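Enterocine A immunity protein (PDB 2BL8) confers immunity on Enterococcus faecium to enterocin A, a pediocin-like antimicrobial bacteriocin. Local coordinates at residues V9-N14 with E74-N79; S25-V30 with N65-T70; L50-V55 with A95-K100. All coordinates share one frame; numbering follows the deposited sequence.

The three contacts sit at different depths of one four-helix protein. Interaction 1 joins the first and last helices in its buried interior and is almost wholly aliphatic. Interaction 2, also buried at its apolar centre, packs helix 25-38 against the loop between helices 48-64 and 71-84, with a water bridge at its exposed margin. Interaction 3 is only partly buried: the C-terminal tail lays a tyrosine on helix 48-64, where a methyl lies over one face of the ring and polar groups meet its edge and hydroxyl. Ile77 of interaction 1 touches both Phe69 of interaction 2 and Val55 of interaction 3, while Val30 meets Leu54 between interactions 2 and 3, whose centres lie about 17 Å apart on opposite sides of the chain's centre.

Interaction 1: V9-N14 with E74-N79; sequences VHELYN and EELIRN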
loop_
_atom_site.group_PDB
_atom_site.type_symbol
_atom_site.label_atom_id
_atom_site.label_comp_id
_atom_site.label_asym_id
_atom_site.label_seq_id
_atom_site.Cartn_x
_atom_site.Cartn_y
_atom_site.Cartn_z
ATOM N N VAL A 9 0.316 -3.677 -6.564
ATOM C CA VAL A 9 -0.986 -3.904 -5.943
ATOM C C VAL A 9 -1.449 -5.324 -6.234
ATOM O O VAL A 9 -1.933 -6.022 -5.343
ATOM C CB VAL A 9 -2.045 -2.912 -6.474
ATOM C CG1 VAL A 9 -3.433 -3.325 -6.009
ATOM C CG2 VAL A 9 -1.730 -1.511 -5.979
ATOM N N HIS A 10 -1.301 -5.742 -7.489
ATOM C CA HIS A 10 -1.698 -7.083 -7.903
ATOM C C HIS A 10 -0.899 -8.118 -7.116
ATOM O O HIS A 10 -1.458 -9.095 -6.621
ATOM C CB HIS A 10 -1.455 -7.257 -9.407
ATOM C CG HIS A 10 -2.135 -8.451 -10.000
ATOM N ND1 HIS A 10 -2.268 -8.629 -11.362
ATOM C CD2 HIS A 10 -2.724 -9.526 -9.424
ATOM C CE1 HIS A 10 -2.911 -9.759 -11.598
ATOM N NE2 HIS A 10 -3.200 -10.323 -10.437
ATOM N N GLU A 11 0.404 -7.893 -6.985
ATOM C CA GLU A 11 1.256 -8.825 -6.252
ATOM C C GLU A 11 0.926 -8.877 -4.762
ATOM O O GLU A 11 0.931 -9.949 -4.159
ATOM C CB GLU A 11 2.729 -8.461 -6.454
ATOM C CG GLU A 11 3.189 -8.582 -7.902
ATOM C CD GLU A 11 4.622 -8.132 -8.116
ATOM O OE1 GLU A 11 5.085 -7.229 -7.386
ATOM O OE2 GLU A 11 5.285 -8.671 -9.027
ATOM N N LEU A 12 0.633 -7.724 -4.173
ATOM C CA LEU A 12 0.301 -7.673 -2.753
ATOM C C LEU A 12 -1.033 -8.387 -2.528
ATOM O O LEU A 12 -1.188 -9.149 -1.571
ATOM C CB LEU A 12 0.221 -6.215 -2.279
ATOM C CG LEU A 12 -0.003 -5.952 -0.786
ATOM C CD1 LEU A 12 1.116 -6.590 0.030
ATOM C CD2 LEU A 12 -0.047 -4.450 -0.540
ATOM N N TYR A 13 -1.985 -8.154 -3.427
ATOM C CA TYR A 13 -3.301 -8.778 -3.325
ATOM C C TYR A 13 -3.169 -10.297 -3.373
ATOM O O TYR A 13 -3.694 -11.005 -2.514
ATOM C CB TYR A 13 -4.202 -8.326 -4.478
ATOM C CG TYR A 13 -5.595 -8.922 -4.419
ATOM C CD1 TYR A 13 -6.668 -8.187 -3.924
ATOM C CD2 TYR A 13 -5.826 -10.242 -4.811
ATOM C CE1 TYR A 13 -7.941 -8.747 -3.817
ATOM C CE2 TYR A 13 -7.092 -10.813 -4.706
ATOM C CZ TYR A 13 -8.145 -10.058 -4.206
ATOM O OH TYR A 13 -9.400 -10.615 -4.096
ATOM N N ASN A 14 -2.472 -10.789 -4.393
ATOM C CA ASN A 14 -2.286 -12.224 -4.570
ATOM C C ASN A 14 -1.548 -12.884 -3.420
ATOM O O ASN A 14 -1.903 -13.984 -3.002
ATOM C CB ASN A 14 -1.553 -12.502 -5.886
ATOM C CG ASN A 14 -2.472 -12.420 -7.088
ATOM O OD1 ASN A 14 -3.582 -11.896 -7.001
ATOM N ND2 ASN A 14 -2.011 -12.936 -8.221
ATOM N N GLU A 74 5.642 -6.186 3.534
ATOM C CA GLU A 74 6.068 -4.864 3.995
ATOM C C GLU A 74 6.929 -4.211 2.930
ATOM O O GLU A 74 6.852 -2.998 2.705
ATOM C CB GLU A 74 6.870 -4.977 5.295
ATOM C CG GLU A 74 6.040 -5.317 6.516
ATOM C CD GLU A 74 6.889 -5.621 7.742
ATOM O OE1 GLU A 74 8.129 -5.479 7.672
ATOM O OE2 GLU A 74 6.307 -6.003 8.778
ATOM N N GLU A 75 7.755 -5.026 2.283
ATOM C CA GLU A 75 8.630 -4.557 1.222
ATOM C C GLU A 75 7.815 -4.113 0.009
ATOM O O GLU A 75 8.139 -3.108 -0.627
ATOM C CB GLU A 75 9.631 -5.660 0.866
ATOM C CG GLU A 75 10.695 -5.812 1.954
ATOM C CD GLU A 75 11.317 -7.190 2.025
ATOM O OE1 GLU A 75 11.164 -7.981 1.072
ATOM O OE2 GLU A 75 11.974 -7.476 3.051
ATOM N N LEU A 76 6.751 -4.845 -0.306
ATOM C CA LEU A 76 5.899 -4.458 -1.421
ATOM C C LEU A 76 5.215 -3.127 -1.097
ATOM O O LEU A 76 5.121 -2.251 -1.952
ATOM C CB LEU A 76 4.838 -5.524 -1.695
ATOM C CG LEU A 76 5.363 -6.834 -2.285
ATOM C CD1 LEU A 76 4.213 -7.829 -2.409
ATOM C CD2 LEU A 76 6.008 -6.567 -3.639
ATOM N N ILE A 77 4.745 -2.969 0.136
ATOM C CA ILE A 77 4.080 -1.720 0.506
ATOM C C ILE A 77 5.068 -0.559 0.393
ATOM O O ILE A 77 4.711 0.528 -0.055
ATOM C CB ILE A 77 3.488 -1.797 1.933
ATOM C CG1 ILE A 77 2.408 -2.886 1.983
ATOM C CG2 ILE A 77 2.863 -0.459 2.310
ATOM C CD1 ILE A 77 1.894 -3.188 3.386
ATOM N N ARG A 78 6.314 -0.802 0.784
ATOM C CA ARG A 78 7.358 0.221 0.701
ATOM C C ARG A 78 7.582 0.634 -0.752
ATOM O O ARG A 78 7.676 1.823 -1.066
ATOM C CB ARG A 78 8.666 -0.325 1.280
ATOM C CG ARG A 78 9.853 0.615 1.180
ATOM C CD ARG A 78 11.119 -0.063 1.690
ATOM N NE ARG A 78 11.553 -1.139 0.803
ATOM C CZ ARG A 78 12.425 -2.085 1.142
ATOM N NH1 ARG A 78 12.959 -2.096 2.357
ATOM N NH2 ARG A 78 12.768 -3.020 0.266
ATOM N N ASN A 79 7.667 -0.354 -1.638
ATOM C CA ASN A 79 7.884 -0.089 -3.051
ATOM C C ASN A 79 6.710 0.673 -3.662
ATOM O O ASN A 79 6.911 1.549 -4.507
ATOM C CB ASN A 79 8.133 -1.404 -3.798
ATOM C CG ASN A 79 9.458 -2.046 -3.416
ATOM O OD1 ASN A 79 9.777 -3.152 -3.853
ATOM N ND2 ASN A 79 10.241 -1.344 -2.600
#
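Residues 9-14 of helix 5-17 and 74-79 of helix 71-84 run antiparallel, the axes of these two segments 9.9 Å apart at closest approach and their N-to-C directions 159° apart. Leu12 and Leu76 face each other at the nearest point, with CA atoms 6.6 Å apart. Their side chains slide past one another in opposite directions. Leu76 CD1 thereby reaches the backbone of helix 5-17, lying 3.9 Å from Leu12 CA, while the two CD1 methyls of Leu12 and Leu76 are 4.1 Å apart. With CG anti to the backbone N (chi1 -175°), the fork of Leu12 offers CD1 to Leu76 and CD2 to Ile77, whose CG1 lies 3.9 Å from Leu12 CD2. At the more open margin, the extended chain of Glu11 crosses Leu76 at about a right angle and brings OE1 within 3.9 Å of Leu76 CD2. This is a van der Waals contact; the other carboxylate oxygen, OE2, makes a weak hydrogen bond with Gln7 NE2. Leu58 of helix 48-64 touches both Leu12 and Ile77, closing the apolar layer from a third helix. Such leucine and isoleucine packing between antiparallel helices is characteristic of the interior of a four-helix bundle, here the fold of the enterocin A immunity protein.

Interaction 2: S25-V30 with N65-T70; sequences SDILEV and NKIRFT
A water molecule bridges Asp26 and Asn65, donating to Asp26 OD2 at 2.6 Å and to Asn65 OD1 at 2.7 Å. It ties the first turn of helix 25-38 to the interhelical loop of the bundle where helix 48-64 ends in a Schellman motif, Lys66 having positive phi. The chain then runs through Ile67 and Phe69 to Thr70, the N-cap of helix 71-84, so the link between two helices also packs against a third. The bridged carboxylate and amide are exposed to solvent, whereas the hydrophobic residues that touch beside them are buried. Ile27 and Ile67 reach toward each other tip to tip. In both, CG1 is anti to the carbonyl carbon (chi1 -72° in Ile27 and -67° in Ile67), and the chain then extends to put CD1 at the far end. Ile27 also packs on Ile16 of helix 5-17 and Leu58 of helix 48-64, which places this loop contact at one end of the bundle interior. The far end of the Phe69 ring comes in toward Ile27, and the ring also meets Ile77 of helix 71-84. One methyl thus serves two partners: Ile27 CD1 lies 3.9 Å from Ile67 CD1 and, approaching the aromatic ring obliquely, 4.3 Å from Phe69 CZ.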
loop_
_atom_site.group_PDB
_atom_site.type_symbol
_atom_site.label_atom_id
_atom_site.label_comp_id
_atom_site.label_asym_id
_atom_site.label_seq_id
_atom_site.Cartn_x
_atom_site.Cartn_y
_atom_site.Cartn_z
ATOM N N SER A 25 -9.916 -9.756 4.724
ATOM C CA SER A 25 -10.992 -9.531 3.762
ATOM C C SER A 25 -11.152 -8.071 3.355
ATOM O O SER A 25 -11.272 -7.764 2.170
ATOM C CB SER A 25 -12.319 -10.049 4.320
ATOM O OG SER A 25 -12.640 -9.405 5.539
ATOM N N ASP A 26 -11.160 -7.174 4.337
ATOM C CA ASP A 26 -11.315 -5.753 4.057
ATOM C C ASP A 26 -10.146 -5.218 3.242
ATOM O O ASP A 26 -10.337 -4.465 2.288
ATOM C CB ASP A 26 -11.447 -4.962 5.361
ATOM C CG ASP A 26 -12.714 -5.303 6.122
ATOM O OD1 ASP A 26 -13.809 -5.205 5.529
ATOM O OD2 ASP A 26 -12.617 -5.666 7.314
ATOM N N ILE A 27 -8.937 -5.613 3.627
ATOM C CA ILE A 27 -7.727 -5.185 2.933
ATOM C C ILE A 27 -7.747 -5.629 1.471
ATOM O O ILE A 27 -7.381 -4.865 0.577
ATOM C CB ILE A 27 -6.465 -5.759 3.631
ATOM C CG1 ILE A 27 -6.237 -5.040 4.960
ATOM C CG2 ILE A 27 -5.249 -5.635 2.723
ATOM C CD1 ILE A 27 -5.190 -5.698 5.836
ATOM N N LEU A 28 -8.177 -6.861 1.222
ATOM C CA LEU A 28 -8.235 -7.366 -0.144
ATOM C C LEU A 28 -9.260 -6.584 -0.964
ATOM O O LEU A 28 -9.038 -6.293 -2.140
ATOM C CB LEU A 28 -8.587 -8.856 -0.148
ATOM C CG LEU A 28 -7.545 -9.811 0.441
ATOM C CD1 LEU A 28 -8.097 -11.224 0.443
ATOM C CD2 LEU A 28 -6.262 -9.751 -0.380
ATOM N N GLU A 29 -10.382 -6.243 -0.338
ATOM C CA GLU A 29 -11.433 -5.494 -1.015
ATOM C C GLU A 29 -10.909 -4.128 -1.444
ATOM O O GLU A 29 -11.172 -3.668 -2.556
ATOM C CB GLU A 29 -12.639 -5.326 -0.087
ATOM C CG GLU A 29 -13.815 -4.593 -0.712
ATOM C CD GLU A 29 -15.032 -4.585 0.190
ATOM O OE1 GLU A 29 -15.457 -5.680 0.614
ATOM O OE2 GLU A 29 -15.564 -3.488 0.474
ATOM N N VAL A 30 -10.163 -3.481 -0.555
ATOM C CA VAL A 30 -9.600 -2.172 -0.857
ATOM C C VAL A 30 -8.555 -2.282 -1.963
ATOM O O VAL A 30 -8.530 -1.467 -2.885
ATOM C CB VAL A 30 -8.960 -1.537 0.396
ATOM C CG1 VAL A 30 -8.185 -0.294 0.007
ATOM C CG2 VAL A 30 -10.052 -1.168 1.396
ATOM N N ASN A 65 -6.445 -3.554 13.723
ATOM C CA ASN A 65 -6.837 -4.960 13.705
ATOM C C ASN A 65 -5.726 -5.875 14.214
ATOM O O ASN A 65 -5.862 -7.097 14.189
ATOM C CB ASN A 65 -7.236 -5.378 12.287
ATOM C CG ASN A 65 -8.404 -4.574 11.748
ATOM O OD1 ASN A 65 -8.850 -4.784 10.620
ATOM N ND2 ASN A 65 -8.907 -3.649 12.553
ATOM N N LYS A 66 -4.632 -5.275 14.673
ATOM C CA LYS A 66 -3.494 -6.027 15.193
ATOM C C LYS A 66 -3.001 -7.085 14.206
ATOM O O LYS A 66 -2.793 -8.249 14.562
ATOM C CB LYS A 66 -3.873 -6.665 16.533
ATOM C CG LYS A 66 -4.260 -5.632 17.585
ATOM C CD LYS A 66 -4.716 -6.271 18.880
ATOM C CE LYS A 66 -5.030 -5.219 19.934
ATOM N NZ LYS A 66 -5.493 -5.833 21.214
ATOM N N ILE A 67 -2.809 -6.654 12.962
ATOM C CA ILE A 67 -2.338 -7.508 11.873
ATOM C C ILE A 67 -0.856 -7.270 11.609
ATOM O O ILE A 67 -0.379 -6.141 11.708
ATOM C CB ILE A 67 -3.083 -7.195 10.558
ATOM C CG1 ILE A 67 -4.554 -7.585 10.674
ATOM C CG2 ILE A 67 -2.414 -7.914 9.398
ATOM C CD1 ILE A 67 -5.375 -7.203 9.457
ATOM N N ARG A 68 -0.135 -8.331 11.260
ATOM C CA ARG A 68 1.290 -8.219 10.969
ATOM C C ARG A 68 1.583 -8.700 9.553
ATOM O O ARG A 68 1.423 -9.881 9.246
ATOM C CB ARG A 68 2.120 -9.051 11.953
ATOM C CG ARG A 68 2.011 -8.631 13.408
ATOM C CD ARG A 68 2.402 -7.174 13.615
ATOM N NE ARG A 68 3.743 -6.872 13.125
ATOM C CZ ARG A 68 4.333 -5.689 13.268
ATOM N NH1 ARG A 68 3.697 -4.705 13.886
ATOM N NH2 ARG A 68 5.553 -5.486 12.790
ATOM N N PHE A 69 2.001 -7.781 8.691
ATOM C CA PHE A 69 2.342 -8.130 7.318
ATOM C C PHE A 69 3.664 -8.887 7.351
ATOM O O PHE A 69 4.470 -8.695 8.260
ATOM C CB PHE A 69 2.531 -6.870 6.472
ATOM C CG PHE A 69 1.273 -6.081 6.262
ATOM C CD1 PHE A 69 0.222 -6.614 5.532
ATOM C CD2 PHE A 69 1.147 -4.798 6.785
ATOM C CE1 PHE A 69 -0.943 -5.882 5.320
ATOM C CE2 PHE A 69 -0.013 -4.055 6.581
ATOM C CZ PHE A 69 -1.060 -4.598 5.848
ATOM N N THR A 70 3.890 -9.750 6.368
ATOM C CA THR A 70 5.147 -10.486 6.319
ATOM C C THR A 70 6.218 -9.504 5.862
ATOM O O THR A 70 5.902 -8.435 5.338
ATOM C CB THR A 70 5.086 -11.659 5.317
ATOM O OG1 THR A 70 4.866 -11.156 3.994
ATOM C CG2 THR A 70 3.958 -12.610 5.685
HETATM O O HOH W 1 -10.382 -4.763 8.356
#

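Interaction 3: L50-V55 with A95-K100; sequences LINRLV and ADYGDK
Val55 sets its CG1 methyl over one face of the Tyr97 ring in a CH-pi contact, 3.5 Å from the ring centroid and 15° off the ring normal. The methyl is displaced slightly toward the hydroxyl-bearing end, and its nearest ring atom is Tyr97 CZ, 3.4 Å from Val55 CG1. With CG roughly anti to the backbone N (chi1 -160°), the Tyr97 ring extends from the turn toward the helix. Asn52, one turn earlier than Val55, approaches the ring edge instead: its OD1 lies near the ring plane, 3.5 Å from Tyr97 CE1, with the amide and ring planes 59° apart. That oxygen also accepts a hydrogen bond from Arg85 NH2, and Arg85 NH1 bonds to Ala95 O, so one guanidinium joins helix 48-64 to the tail. Tyr97 OH is hydrogen-bonded to Asn56 ND2, which tethers the hydroxyl end to the same helix. The tyrosine is second in a type II beta turn, Asp96 to Asp99; Gly98 follows at positive phi, where a CB would jam against Tyr97 O, so the position calls for glycine. The tail thus rests on the flank of helix 48-64 beside helix 71-84, whose Ser81 touches Tyr97 and whose Ile77 packs on Val55.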
loop_
_atom_site.group_PDB
_atom_site.type_symbol
_atom_site.label_atom_id
_atom_site.label_comp_id
_atom_site.label_asym_id
_atom_site.label_seq_id
_atom_site.Cartn_x
_atom_site.Cartn_y
_atom_site.Cartn_z
ATOM N N LEU A 50 -3.925 8.408 -4.680
ATOM C CA LEU A 50 -4.630 7.162 -4.413
ATOM C C LEU A 50 -3.704 6.196 -3.689
ATOM O O LEU A 50 -4.098 5.553 -2.718
ATOM C CB LEU A 50 -5.111 6.531 -5.720
ATOM C CG LEU A 50 -5.921 5.244 -5.562
ATOM C CD1 LEU A 50 -7.180 5.539 -4.761
ATOM C CD2 LEU A 50 -6.265 4.683 -6.928
ATOM N N ILE A 51 -2.474 6.105 -4.174
ATOM C CA ILE A 51 -1.485 5.224 -3.573
ATOM C C ILE A 51 -1.255 5.594 -2.112
ATOM O O ILE A 51 -1.228 4.721 -1.244
ATOM C CB ILE A 51 -0.147 5.305 -4.334
ATOM C CG1 ILE A 51 -0.313 4.680 -5.723
ATOM C CG2 ILE A 51 0.962 4.606 -3.547
ATOM C CD1 ILE A 51 0.890 4.845 -6.612
ATOM N N ASN A 52 -1.099 6.884 -1.831
ATOM C CA ASN A 52 -0.857 7.297 -0.455
ATOM C C ASN A 52 -2.045 6.998 0.451
ATOM O O ASN A 52 -1.866 6.595 1.603
ATOM C CB ASN A 52 -0.510 8.780 -0.379
ATOM C CG ASN A 52 0.147 9.135 0.933
ATOM O OD1 ASN A 52 1.234 8.652 1.233
ATOM N ND2 ASN A 52 -0.519 9.957 1.732
ATOM N N ARG A 53 -3.258 7.194 -0.059
ATOM C CA ARG A 53 -4.448 6.900 0.728
ATOM C C ARG A 53 -4.460 5.410 1.060
ATOM O O ARG A 53 -4.850 5.006 2.159
ATOM C CB ARG A 53 -5.716 7.263 -0.055
ATOM C CG ARG A 53 -5.921 8.756 -0.246
ATOM C CD ARG A 53 -7.166 9.067 -1.081
ATOM N NE ARG A 53 -8.388 8.485 -0.527
ATOM C CZ ARG A 53 -8.818 7.252 -0.780
ATOM N NH1 ARG A 53 -8.131 6.452 -1.586
ATOM N NH2 ARG A 53 -9.941 6.815 -0.225
ATOM N N LEU A 54 -4.029 4.600 0.102
ATOM C CA LEU A 54 -3.993 3.157 0.287
ATOM C C LEU A 54 -2.992 2.772 1.365
ATOM O O LEU A 54 -3.296 1.959 2.240
ATOM C CB LEU A 54 -3.628 2.457 -1.025
ATOM C CG LEU A 54 -3.331 0.959 -0.899
ATOM C CD1 LEU A 54 -4.539 0.225 -0.327
ATOM C CD2 LEU A 54 -2.962 0.401 -2.259
ATOM N N VAL A 55 -1.801 3.358 1.311
ATOM C CA VAL A 55 -0.775 3.038 2.302
ATOM C C VAL A 55 -1.224 3.474 3.698
ATOM O O VAL A 55 -1.038 2.742 4.674
ATOM C CB VAL A 55 0.573 3.687 1.940
ATOM C CG1 VAL A 55 1.600 3.388 3.023
ATOM C CG2 VAL A 55 1.063 3.137 0.602
ATOM N N ALA A 95 9.124 13.382 2.346
ATOM C CA ALA A 95 10.094 12.348 2.693
ATOM C C ALA A 95 9.590 11.011 2.197
ATOM O O ALA A 95 8.490 10.922 1.648
ATOM C CB ALA A 95 10.278 12.297 4.213
ATOM N N ASP A 96 10.404 9.971 2.371
ATOM C CA ASP A 96 9.975 8.635 1.996
ATOM C C ASP A 96 8.922 8.322 3.052
ATOM O O ASP A 96 8.979 8.860 4.158
ATOM C CB ASP A 96 11.125 7.628 2.096
ATOM C CG ASP A 96 12.165 7.816 1.009
ATOM O OD1 ASP A 96 11.792 8.223 -0.114
ATOM O OD2 ASP A 96 13.356 7.542 1.278
ATOM N N TYR A 97 7.971 7.458 2.728
ATOM C CA TYR A 97 6.915 7.140 3.681
ATOM C C TYR A 97 7.416 6.723 5.063
ATOM O O TYR A 97 8.235 5.806 5.194
ATOM C CB TYR A 97 6.010 6.032 3.140
ATOM C CG TYR A 97 4.669 5.996 3.830
ATOM C CD1 TYR A 97 3.597 6.734 3.341
ATOM C CD2 TYR A 97 4.482 5.259 5.000
ATOM C CE1 TYR A 97 2.373 6.743 3.993
ATOM C CE2 TYR A 97 3.262 5.263 5.664
ATOM C CZ TYR A 97 2.212 6.010 5.158
ATOM O OH TYR A 97 1.015 6.058 5.828
ATOM N N GLY A 98 6.909 7.408 6.086
ATOM C CA GLY A 98 7.265 7.102 7.460
ATOM C C GLY A 98 8.539 7.713 8.017
ATOM O O GLY A 98 8.824 7.547 9.202
ATOM N N ASP A 99 9.301 8.421 7.187
ATOM C CA ASP A 99 10.556 9.024 7.632
ATOM C C ASP A 99 10.327 10.234 8.540
ATOM O O ASP A 99 9.607 11.163 8.172
ATOM C CB ASP A 99 11.389 9.443 6.416
ATOM C CG ASP A 99 12.852 9.639 6.753
ATOM O OD1 ASP A 99 13.153 10.350 7.730
ATOM O OD2 ASP A 99 13.707 9.080 6.035
ATOM N N LYS A 100 10.952 10.225 9.718
ATOM C CA LYS A 100 10.805 11.325 10.672
ATOM C C LYS A 100 11.409 12.643 10.189
ATOM O O LYS A 100 11.133 13.700 10.756
ATOM C CB LYS A 100 11.440 10.948 12.017
ATOM C CG LYS A 100 12.958 10.851 11.988
ATOM C CD LYS A 100 13.504 10.537 13.379
ATOM C CE LYS A 100 15.021 10.462 13.391
ATOM N NZ LYS A 100 15.537 10.181 14.766
#